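Glycogen synthase (PDB 6GNF) belongs to the starch and glycogen synthase family of two-domain glycosyltransferases and holds ADP and a glycan chain in the cleft between its domains. Local coordinates at residues V127-I130 with E134-A137; N170-S175 with G207-S212; L333-L338 with Q504-P509. All blocks are in the same frame, centred on the assembly; numbering follows the deposited sequence.

Interaction 1 of 3, residues V127-I130 with E134-A137; sequences VDYI and ERFA. With BGC (beta-D-glucopyranose), chain D.
Tyr129 and Arg135 meet where the loop 127-130 turns into the helix that carries 134-137. The contact is ring against guanidinium. CD2 of Tyr129 sits 3.5 Å above one face of the Arg135 guanidinium plane, nearer its rim than its middle, and 3.6 Å from NH2. The two planes stand 62° apart, so the groups lean on each other without stacking. A bend in the arginine chain (chi3 44°) brings its flat end round to the tyrosine.

No hydrogen bond joins the two segments; the polar ends are held from outside. Tyr129 OH bonds the backbone oxygen of Lys119, and Glu134 makes a salt bridge with Lys213.

The polar work of the loop points the other way, to the sugar. Asp128 turns its carboxylate to the beta-D-glucopyranose and accepts from O2 at OD2 over 2.8 Å, with O3 at the same distance from OD1.

Held at NH1 by the Val108 carbonyl, at NE by the side chain of Asn132 and weakly at NH2 by the Leu120 carbonyl, the guanidinium probably offers a steady flat surface to Tyr129, whose chain neighbour Asp128 binds the glycan.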
loop_
_atom_site.group_PDB
_atom_site.type_symbol
_atom_site.label_atom_id
_atom_site.label_comp_id
_atom_site.label_asym_id
_atom_site.label_seq_id
_atom_site.Cartn_x
_atom_site.Cartn_y
_atom_site.Cartn_z
ATOM N N VAL A 127 4.231 12.917 10.847
ATOM C CA VAL A 127 3.258 13.570 11.717
ATOM C C VAL A 127 1.835 13.355 11.192
ATOM O O VAL A 127 1.592 13.419 9.984
ATOM C CB VAL A 127 3.547 15.081 11.856
ATOM C CG1 VAL A 127 2.574 15.730 12.830
ATOM C CG2 VAL A 127 4.986 15.309 12.307
ATOM N N ASP A 128 0.905 13.101 12.114
ATOM C CA ASP A 128 -0.511 12.938 11.784
ATOM C C ASP A 128 -1.323 14.165 12.211
ATOM O O ASP A 128 -0.973 14.840 13.183
ATOM C CB ASP A 128 -1.082 11.700 12.486
ATOM C CG ASP A 128 -0.507 10.393 11.956
ATOM O OD1 ASP A 128 -0.334 10.241 10.725
ATOM O OD2 ASP A 128 -0.248 9.499 12.789
ATOM N N TYR A 129 -2.425 14.425 11.505
ATOM C CA TYR A 129 -3.400 15.415 11.954
ATOM C C TYR A 129 -3.935 14.983 13.318
ATOM O O TYR A 129 -4.177 13.794 13.546
ATOM C CB TYR A 129 -4.571 15.543 10.965
ATOM C CG TYR A 129 -4.205 16.097 9.604
ATOM C CD1 TYR A 129 -3.629 17.362 9.479
ATOM C CD2 TYR A 129 -4.447 15.365 8.440
ATOM C CE1 TYR A 129 -3.292 17.877 8.238
ATOM C CE2 TYR A 129 -4.116 15.872 7.192
ATOM C CZ TYR A 129 -3.538 17.134 7.099
ATOM O OH TYR A 129 -3.184 17.679 5.888
ATOM N N ILE A 130 -4.113 15.940 14.227
ATOM C CA ILE A 130 -4.682 15.638 15.547
ATOM C C ILE A 130 -6.045 14.938 15.426
ATOM O O ILE A 130 -6.356 14.029 16.190
ATOM C CB ILE A 130 -4.802 16.903 16.449
ATOM C CG1 ILE A 130 -5.731 17.969 15.841
ATOM C CG2 ILE A 130 -3.423 17.498 16.724
ATOM C CD1 ILE A 130 -7.142 17.973 16.406
ATOM N N GLU A 134 -11.556 11.703 14.357
ATOM C CA GLU A 134 -12.844 12.215 13.910
ATOM C C GLU A 134 -13.012 12.070 12.395
ATOM O O GLU A 134 -14.070 11.673 11.920
ATOM C CB GLU A 134 -13.017 13.670 14.343
ATOM C CG GLU A 134 -13.175 13.866 15.839
ATOM C CD GLU A 134 -11.859 13.860 16.610
ATOM O OE1 GLU A 134 -11.876 14.032 17.854
ATOM O OE2 GLU A 134 -10.783 13.663 15.999
ATOM N N ARG A 135 -11.960 12.377 11.640
ATOM C CA ARG A 135 -11.991 12.326 10.178
ATOM C C ARG A 135 -12.298 10.944 9.634
ATOM O O ARG A 135 -13.094 10.804 8.705
ATOM C CB ARG A 135 -10.651 12.799 9.591
ATOM C CG ARG A 135 -10.565 14.304 9.372
ATOM C CD ARG A 135 -9.137 14.830 9.404
ATOM N NE ARG A 135 -8.198 14.000 8.657
ATOM C CZ ARG A 135 -7.805 14.200 7.403
ATOM N NH1 ARG A 135 -8.269 15.215 6.685
ATOM N NH2 ARG A 135 -6.929 13.359 6.859
ATOM N N PHE A 136 -11.672 9.919 10.196
ATOM C CA PHE A 136 -11.823 8.575 9.656
ATOM C C PHE A 136 -12.998 7.803 10.248
ATOM O O PHE A 136 -13.608 6.992 9.557
ATOM C CB PHE A 136 -10.508 7.800 9.754
ATOM C CG PHE A 136 -9.392 8.424 8.965
ATOM C CD1 PHE A 136 -9.611 8.894 7.675
ATOM C CD2 PHE A 136 -8.122 8.556 9.511
ATOM C CE1 PHE A 136 -8.586 9.479 6.952
ATOM C CE2 PHE A 136 -7.089 9.141 8.782
ATOM C CZ PHE A 136 -7.324 9.606 7.507
ATOM N N ALA A 137 -13.357 8.087 11.496
ATOM C CA ALA A 137 -14.645 7.622 12.004
ATOM C C ALA A 137 -15.786 8.175 11.134
ATOM O O ALA A 137 -16.751 7.470 10.835
ATOM C CB ALA A 137 -14.840 8.035 13.452
HETATM C C2 BGC D . 2.211 7.666 11.828
HETATM C C3 BGC D . 1.312 6.997 10.788
HETATM C C4 BGC D . 1.936 7.193 9.402
HETATM C C5 BGC D . 3.435 6.858 9.353
HETATM C C6 BGC D . 4.069 7.426 8.091
HETATM C C1 BGC D . 3.595 7.016 11.735
HETATM O O1 BGC D . 4.447 7.468 12.793
HETATM O O2 BGC D . 1.683 7.547 13.157
HETATM O O3 BGC D . -0.034 7.509 10.822
HETATM O O4 BGC D . 1.261 6.347 8.469
HETATM O O5 BGC D . 4.171 7.357 10.474
HETATM O O6 BGC D . 4.984 6.456 7.591
#

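Interaction 2 of 3, residues N170-S175 with G207-S212; sequences NDWHTS and GRFPSS. With GLC (alpha-D-glucopyranose), chain B; AC1 (4,6-dideoxy-4-{[(1S,4R,5S,6S)-4,5,6-trihydroxy-3-(hydroxymethyl)cyclohex-2-en-1-yl]amino}-alpha-D-glucopyranose), chain C; SO4 (sulfate ion), chain I; SO4 (sulfate ion), chain J.
Trp172 packs its indole against both Gly207 and Phe209. The apolar contact comes first: CZ3 of Trp172 lies 3.6 Å from CZ of Phe209, close to the plane of the phenyl ring at its edge. The ring centroids are 5.8 Å apart with planes at 60°, a skewed meeting and not a true stack. The main chain of Gly207 closes in on the same indole, its CA 3.5 Å from CE3 and its N over one face near the rim. A positive phi of 71° turns the chain here.

The ring is sandwiched. Beside Gly207 N, that face also takes O1 of a sulfate, probably from the crystallisation liquor, which Gly207 N binds by a hydrogen bond. CD2 of His173 lies over the opposite face. CG of Trp172 stands between the backbone N and the carbonyl carbon (chi1 71°), sending the indole across to the 207-212 segment.

Polar contacts reach the glycan. NE1 of Trp172 donates to O3 of alpha-D-glucopyranose over 3.3 Å and, weakly, to O2. OD2 of Asp171 accepts from both O2 (2.5 Å) and O3 (2.7 Å) of AC1, while its OD1 is held by the backbone N of His201 and Asn202. Within the turn, Trp172 O accepts from both OG and N of Ser175, which approach from the same face.

The segment 170-175 leaves the C-terminal end of strand 166-170 in the parallel core of the sheet, and Phe209 belongs to a small antiparallel sheet beside it. Ligand-binding loops at the C-terminal ends of such strands are typical of the Rossmann-like domains of the GT-B fold, and this one lines the glycan pocket.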
loop_
_atom_site.group_PDB
_atom_site.type_symbol
_atom_site.label_atom_id
_atom_site.label_comp_id
_atom_site.label_asym_id
_atom_site.label_seq_id
_atom_site.Cartn_x
_atom_site.Cartn_y
_atom_site.Cartn_z
ATOM N N ASN A 170 -10.637 -1.259 3.839
ATOM C CA ASN A 170 -9.209 -1.291 3.596
ATOM C C ASN A 170 -8.453 -0.612 4.721
ATOM O O ASN A 170 -8.662 0.558 4.998
ATOM C CB ASN A 170 -8.902 -0.628 2.255
ATOM C CG ASN A 170 -9.413 -1.445 1.096
ATOM O OD1 ASN A 170 -8.749 -2.358 0.623
ATOM N ND2 ASN A 170 -10.623 -1.136 0.639
ATOM N N ASP A 171 -7.625 -1.389 5.417
ATOM C CA ASP A 171 -6.714 -0.888 6.440
ATOM C C ASP A 171 -7.401 -0.249 7.653
ATOM O O ASP A 171 -8.642 -0.247 7.768
ATOM C CB ASP A 171 -5.674 0.062 5.828
ATOM C CG ASP A 171 -4.312 -0.618 5.584
ATOM O OD1 ASP A 171 -4.012 -1.714 6.101
ATOM O OD2 ASP A 171 -3.549 -0.016 4.818
ATOM N N TRP A 172 -6.585 0.224 8.594
ATOM C CA TRP A 172 -7.096 0.671 9.880
ATOM C C TRP A 172 -8.071 1.844 9.780
ATOM O O TRP A 172 -8.950 1.976 10.626
ATOM C CB TRP A 172 -5.951 1.006 10.836
ATOM C CG TRP A 172 -5.200 2.240 10.487
ATOM C CD1 TRP A 172 -4.063 2.321 9.737
ATOM C CD2 TRP A 172 -5.515 3.581 10.881
ATOM N NE1 TRP A 172 -3.655 3.632 9.629
ATOM C CE2 TRP A 172 -4.530 4.423 10.327
ATOM C CE3 TRP A 172 -6.534 4.150 11.644
ATOM C CZ2 TRP A 172 -4.532 5.801 10.523
ATOM C CZ3 TRP A 172 -6.538 5.520 11.830
ATOM C CH2 TRP A 172 -5.543 6.330 11.273
ATOM N N HIS A 173 -7.924 2.679 8.754
ATOM C CA HIS A 173 -8.726 3.910 8.628
ATOM C C HIS A 173 -10.221 3.638 8.592
ATOM O O HIS A 173 -11.022 4.471 9.024
ATOM C CB HIS A 173 -8.372 4.692 7.359
ATOM C CG HIS A 173 -6.904 4.809 7.103
ATOM N ND1 HIS A 173 -6.225 3.940 6.273
ATOM C CD2 HIS A 173 -5.987 5.694 7.563
ATOM C CE1 HIS A 173 -4.949 4.280 6.245
ATOM N NE2 HIS A 173 -4.778 5.339 7.020
ATOM N N THR A 174 -10.585 2.499 8.013
ATOM C CA THR A 174 -11.975 2.122 7.827
ATOM C C THR A 174 -12.381 0.949 8.722
ATOM O O THR A 174 -13.441 0.341 8.519
ATOM C CB THR A 174 -12.216 1.713 6.367
ATOM O OG1 THR A 174 -11.428 0.548 6.069
ATOM C CG2 THR A 174 -11.851 2.858 5.435
ATOM N N SER A 175 -11.559 0.622 9.716
ATOM C CA SER A 175 -11.767 -0.601 10.489
ATOM C C SER A 175 -12.889 -0.509 11.525
ATOM O O SER A 175 -13.220 -1.518 12.123
ATOM C CB SER A 175 -10.459 -1.064 11.145
ATOM O OG SER A 175 -9.982 -0.101 12.057
ATOM N N GLY A 207 -4.363 2.028 14.042
ATOM C CA GLY A 207 -5.299 2.956 14.645
ATOM C C GLY A 207 -5.233 2.849 16.147
ATOM O O GLY A 207 -6.258 2.651 16.809
ATOM N N ARG A 208 -4.014 2.936 16.679
ATOM C CA ARG A 208 -3.811 3.027 18.104
ATOM C C ARG A 208 -4.013 4.476 18.513
ATOM O O ARG A 208 -3.363 5.366 17.970
ATOM C CB ARG A 208 -2.409 2.566 18.490
ATOM C CG ARG A 208 -2.128 1.124 18.116
ATOM C CD ARG A 208 -0.779 0.672 18.637
ATOM N NE ARG A 208 -0.450 -0.678 18.195
ATOM C CZ ARG A 208 0.587 -1.385 18.639
ATOM N NH1 ARG A 208 1.411 -0.874 19.546
ATOM N NH2 ARG A 208 0.805 -2.612 18.178
ATOM N N PHE A 209 -4.951 4.701 19.432
ATOM C CA PHE A 209 -5.253 6.030 19.936
ATOM C C PHE A 209 -5.440 5.967 21.433
ATOM O O PHE A 209 -5.779 4.916 21.961
ATOM C CB PHE A 209 -6.539 6.554 19.302
ATOM C CG PHE A 209 -6.449 6.711 17.828
ATOM C CD1 PHE A 209 -5.656 7.710 17.277
ATOM C CD2 PHE A 209 -7.135 5.858 16.982
ATOM C CE1 PHE A 209 -5.556 7.862 15.914
ATOM C CE2 PHE A 209 -7.038 6.001 15.617
ATOM C CZ PHE A 209 -6.252 7.008 15.083
ATOM N N PRO A 210 -5.224 7.092 22.127
ATOM C CA PRO A 210 -5.463 7.106 23.566
ATOM C C PRO A 210 -6.907 6.772 23.900
ATOM O O PRO A 210 -7.809 7.100 23.127
ATOM C CB PRO A 210 -5.154 8.553 23.966
ATOM C CG PRO A 210 -4.311 9.098 22.866
ATOM C CD PRO A 210 -4.767 8.401 21.628
ATOM N N SER A 211 -7.120 6.159 25.054
ATOM C CA SER A 211 -8.451 5.731 25.449
ATOM C C SER A 211 -9.366 6.929 25.680
ATOM O O SER A 211 -10.572 6.837 25.490
ATOM C CB SER A 211 -8.372 4.834 26.673
ATOM O OG SER A 211 -7.485 5.373 27.625
ATOM N N SER A 212 -8.768 8.070 26.003
ATOM C CA SER A 212 -9.493 9.328 26.137
ATOM C C SER A 212 -10.167 9.792 24.845
ATOM O O SER A 212 -10.985 10.712 24.870
ATOM C CB SER A 212 -8.548 10.426 26.612
ATOM O OG SER A 212 -7.542 10.637 25.642
HETATM C C1 GLC B . 0.328 7.005 7.594
HETATM C C2 GLC B . -1.003 6.238 7.572
HETATM C C3 GLC B . -0.798 4.878 6.910
HETATM C C4 GLC B . -0.203 5.062 5.516
HETATM C C5 GLC B . 1.134 5.804 5.650
HETATM C C6 GLC B . 1.884 5.990 4.322
HETATM O O2 GLC B . -1.504 6.033 8.897
HETATM O O3 GLC B . -2.020 4.145 6.833
HETATM O O4 GLC B . -0.044 3.764 4.932
HETATM O O5 GLC B . 0.891 7.077 6.271
HETATM O O6 GLC B . 1.138 6.781 3.382
HETATM C C1 AC1 C . -0.702 3.596 3.677
HETATM O O2 AC1 C . -2.270 2.147 4.849
HETATM C C2 AC1 C . -1.450 2.263 3.669
HETATM C C4A AC1 C . 1.339 -3.432 -0.045
HETATM C C3 AC1 C . -0.493 1.074 3.558
HETATM O O3 AC1 C . -1.295 -0.096 3.373
HETATM C C4 AC1 C . 0.511 1.253 2.396
HETATM N N4A AC1 C . 1.467 0.134 2.223
HETATM C C5 AC1 C . 1.232 2.589 2.632
HETATM O O5 AC1 C . 0.276 3.656 2.627
HETATM C C6 AC1 C . 2.273 2.906 1.571
HETATM C C1B AC1 C . 1.109 -1.270 2.002
HETATM C C2B AC1 C . 2.315 -2.253 1.939
HETATM O O2B AC1 C . 3.563 -1.651 2.267
HETATM C C3B AC1 C . 2.586 -2.904 0.601
HETATM O O3B AC1 C . 3.465 -4.013 0.792
HETATM O O4 AC1 C . 1.709 -3.823 -1.371
HETATM C C5B AC1 C . 0.265 -2.377 -0.077
HETATM C C7B AC1 C . 0.198 -1.393 0.805
HETATM C C6B AC1 C . -0.798 -2.478 -1.125
HETATM O O6B AC1 C . -1.440 -3.742 -0.943
HETATM S S SO4 I . -5.247 8.611 28.105
HETATM O O1 SO4 I . -6.328 7.657 27.772
HETATM O O2 SO4 I . -5.495 9.242 29.425
HETATM O O3 SO4 I . -5.216 9.685 27.078
HETATM O O4 SO4 I . -3.967 7.865 28.135
HETATM S S SO4 J . -1.617 4.978 13.576
HETATM O O1 SO4 J . -2.462 3.985 12.877
HETATM O O2 SO4 J . -2.222 5.302 14.893
HETATM O O3 SO4 J . -1.507 6.192 12.727
HETATM O O4 SO4 J . -0.269 4.407 13.809
#

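Interaction 3 of 3, residues L333-L338 with Q504-P509; sequences LCKVAL and QEYGTP
Lys335 and Tyr506 reach for each other from opposite directions, the lysine from helix 327-341 and the tyrosine from the turn between helices 485-503 and 509-520. Their backbones stay far apart, with the CA atoms of Lys335 and Gly507 14.0 Å from each other, and the two long side chains bridge the space between. Lys335 is stretched out in full: CG lies opposite the backbone N (chi1 -172°) and the rest of the chain continues straight, carrying NZ as far from the helix as it can go. Tyr506 also swings CG away from its own N (chi1 176°), which points the phenol back at the helix.

NZ of Lys335 ends 2.9 Å from OH of Tyr506 and 4.0 Å from CZ, placed obliquely to the ring. The angle is too poor for a hydrogen bond. The ammonium is taken up elsewhere, by a salt bridge to Asp425 and by the carbonyls of Pro348 and Ile350. Asp425 and Ile350 precede the adjacent strands 426-429 and 352-356, so the lysine ties its helix to the N-terminal ends of two adjacent strands of the parallel sheet. The phenol ring also leans on Pro351 and Asp425 and meets Phe511 edge-to-face.

Tyr506 is the second residue of a type II turn running from Glu505 to Thr508, and Gly507, at positive phi, is the third. Glu505 O accepts from Thr508 N over 3.1 Å and from Thr508 OG1 over 2.7 Å, and Thr508 stands at the N-cap of the next helix.

With three oxygen partners already round NZ, the phenol oxygen is a close neighbour more than a partner. The ammonium probably stabilises the negative end of the phenol dipole, an effect the carboxylate of Asp425 would partly offset.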
loop_
_atom_site.group_PDB
_atom_site.type_symbol
_atom_site.label_atom_id
_atom_site.label_comp_id
_atom_site.label_asym_id
_atom_site.label_seq_id
_atom_site.Cartn_x
_atom_site.Cartn_y
_atom_site.Cartn_z
ATOM N N LEU A 333 18.564 0.359 -24.942
ATOM C CA LEU A 333 18.423 1.791 -25.171
ATOM C C LEU A 333 17.891 2.461 -23.904
ATOM O O LEU A 333 18.392 3.504 -23.491
ATOM C CB LEU A 333 17.531 2.063 -26.389
ATOM C CG LEU A 333 17.433 3.502 -26.927
ATOM C CD1 LEU A 333 16.959 3.502 -28.376
ATOM C CD2 LEU A 333 16.508 4.383 -26.101
ATOM N N CYS A 334 16.905 1.839 -23.267
ATOM C CA CYS A 334 16.398 2.323 -21.980
ATOM C C CYS A 334 17.496 2.363 -20.911
ATOM O O CYS A 334 17.563 3.306 -20.133
ATOM C CB CYS A 334 15.229 1.463 -21.508
ATOM S SG CYS A 334 13.734 1.703 -22.496
ATOM N N LYS A 335 18.358 1.351 -20.890
ATOM C CA LYS A 335 19.476 1.306 -19.943
ATOM C C LYS A 335 20.420 2.492 -20.132
ATOM O O LYS A 335 20.752 3.193 -19.174
ATOM C CB LYS A 335 20.260 -0.003 -20.080
ATOM C CG LYS A 335 21.319 -0.197 -19.005
ATOM C CD LYS A 335 21.893 -1.599 -19.029
ATOM C CE LYS A 335 22.973 -1.767 -17.977
ATOM N NZ LYS A 335 23.428 -3.183 -17.882
ATOM N N VAL A 336 20.893 2.678 -21.359
ATOM C CA VAL A 336 21.751 3.815 -21.695
ATOM C C VAL A 336 21.077 5.163 -21.401
ATOM O O VAL A 336 21.743 6.110 -20.982
ATOM C CB VAL A 336 22.227 3.713 -23.164
ATOM C CG1 VAL A 336 22.732 5.038 -23.709
ATOM C CG2 VAL A 336 23.233 2.581 -23.321
ATOM N N ALA A 337 19.765 5.248 -21.616
ATOM C CA ALA A 337 19.003 6.460 -21.306
ATOM C C ALA A 337 18.970 6.747 -19.800
ATOM O O ALA A 337 19.149 7.893 -19.379
ATOM C CB ALA A 337 17.586 6.348 -21.848
ATOM N N LEU A 338 18.741 5.707 -19.003
ATOM C CA LEU A 338 18.764 5.823 -17.545
ATOM C C LEU A 338 20.138 6.263 -17.064
ATOM O O LEU A 338 20.261 7.186 -16.259
ATOM C CB LEU A 338 18.403 4.483 -16.899
ATOM C CG LEU A 338 18.392 4.390 -15.371
ATOM C CD1 LEU A 338 17.397 5.369 -14.765
ATOM C CD2 LEU A 338 18.071 2.966 -14.949
ATOM N N GLN A 504 26.308 -13.215 -10.079
ATOM C CA GLN A 504 26.923 -14.455 -10.533
ATOM C C GLN A 504 26.345 -14.932 -11.863
ATOM O O GLN A 504 27.035 -15.584 -12.635
ATOM C CB GLN A 504 26.713 -15.554 -9.500
ATOM C CG GLN A 504 27.535 -15.393 -8.223
ATOM C CD GLN A 504 28.848 -16.141 -8.272
ATOM O OE1 GLN A 504 29.346 -16.465 -9.351
ATOM N NE2 GLN A 504 29.436 -16.388 -7.110
ATOM N N GLU A 505 25.084 -14.598 -12.128
ATOM C CA GLU A 505 24.422 -14.985 -13.379
ATOM C C GLU A 505 24.302 -13.852 -14.396
ATOM O O GLU A 505 23.858 -14.084 -15.520
ATOM C CB GLU A 505 23.023 -15.530 -13.093
ATOM C CG GLU A 505 23.005 -16.875 -12.389
ATOM C CD GLU A 505 21.601 -17.410 -12.184
ATOM O OE1 GLU A 505 21.438 -18.270 -11.296
ATOM O OE2 GLU A 505 20.660 -16.989 -12.894
ATOM N N TYR A 506 24.691 -12.637 -14.020
ATOM C CA TYR A 506 24.512 -11.486 -14.901
ATOM C C TYR A 506 25.181 -11.713 -16.253
ATOM O O TYR A 506 26.349 -12.096 -16.316
ATOM C CB TYR A 506 25.061 -10.204 -14.267
ATOM C CG TYR A 506 24.969 -9.006 -15.193
ATOM C CD1 TYR A 506 23.735 -8.455 -15.529
ATOM C CD2 TYR A 506 26.110 -8.441 -15.750
ATOM C CE1 TYR A 506 23.645 -7.369 -16.387
ATOM C CE2 TYR A 506 26.027 -7.359 -16.611
ATOM C CZ TYR A 506 24.791 -6.828 -16.926
ATOM O OH TYR A 506 24.671 -5.754 -17.770
ATOM N N GLY A 507 24.437 -11.451 -17.324
ATOM C CA GLY A 507 24.955 -11.563 -18.688
ATOM C C GLY A 507 24.984 -12.959 -19.295
ATOM O O GLY A 507 25.224 -13.105 -20.497
ATOM N N THR A 508 24.737 -13.988 -18.486
ATOM C CA THR A 508 24.807 -15.373 -18.955
ATOM C C THR A 508 23.507 -15.756 -19.666
ATOM O O THR A 508 22.525 -15.013 -19.607
ATOM C CB THR A 508 25.045 -16.351 -17.787
ATOM O OG1 THR A 508 23.904 -16.353 -16.919
ATOM C CG2 THR A 508 26.300 -15.967 -17.014
ATOM N N PRO A 509 23.498 -16.909 -20.358
ATOM C CA PRO A 509 22.251 -17.398 -20.937
ATOM C C PRO A 509 21.102 -17.501 -19.935
ATOM O O PRO A 509 19.956 -17.265 -20.312
ATOM C CB PRO A 509 22.637 -18.780 -21.459
ATOM C CG PRO A 509 24.062 -18.619 -21.857
ATOM C CD PRO A 509 24.661 -17.670 -20.854
#

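Along the chain the contacts follow one another, interaction 1 closing before interaction 2 opens and interaction 3 coming last. Interactions 1 and 2 are neighbours, their centres 9 Å apart within the starch synthase catalytic domain, and they touch directly: Phe136 CB lies 3.4 Å from His173 O, and Phe136 CD2 lies 3.8 Å from Trp172 CH2. Asp128 of the first and Asp171, Trp172 and His173 of the second belong to the glycan pocket. The centre of interaction 3 is 46 Å from that of interaction 1 and 45 Å from that of interaction 2, across the chain's centre, beside the six-stranded parallel sheet. The first two therefore lie at or just behind the glycan site, while the third joins outer elements of the other domain.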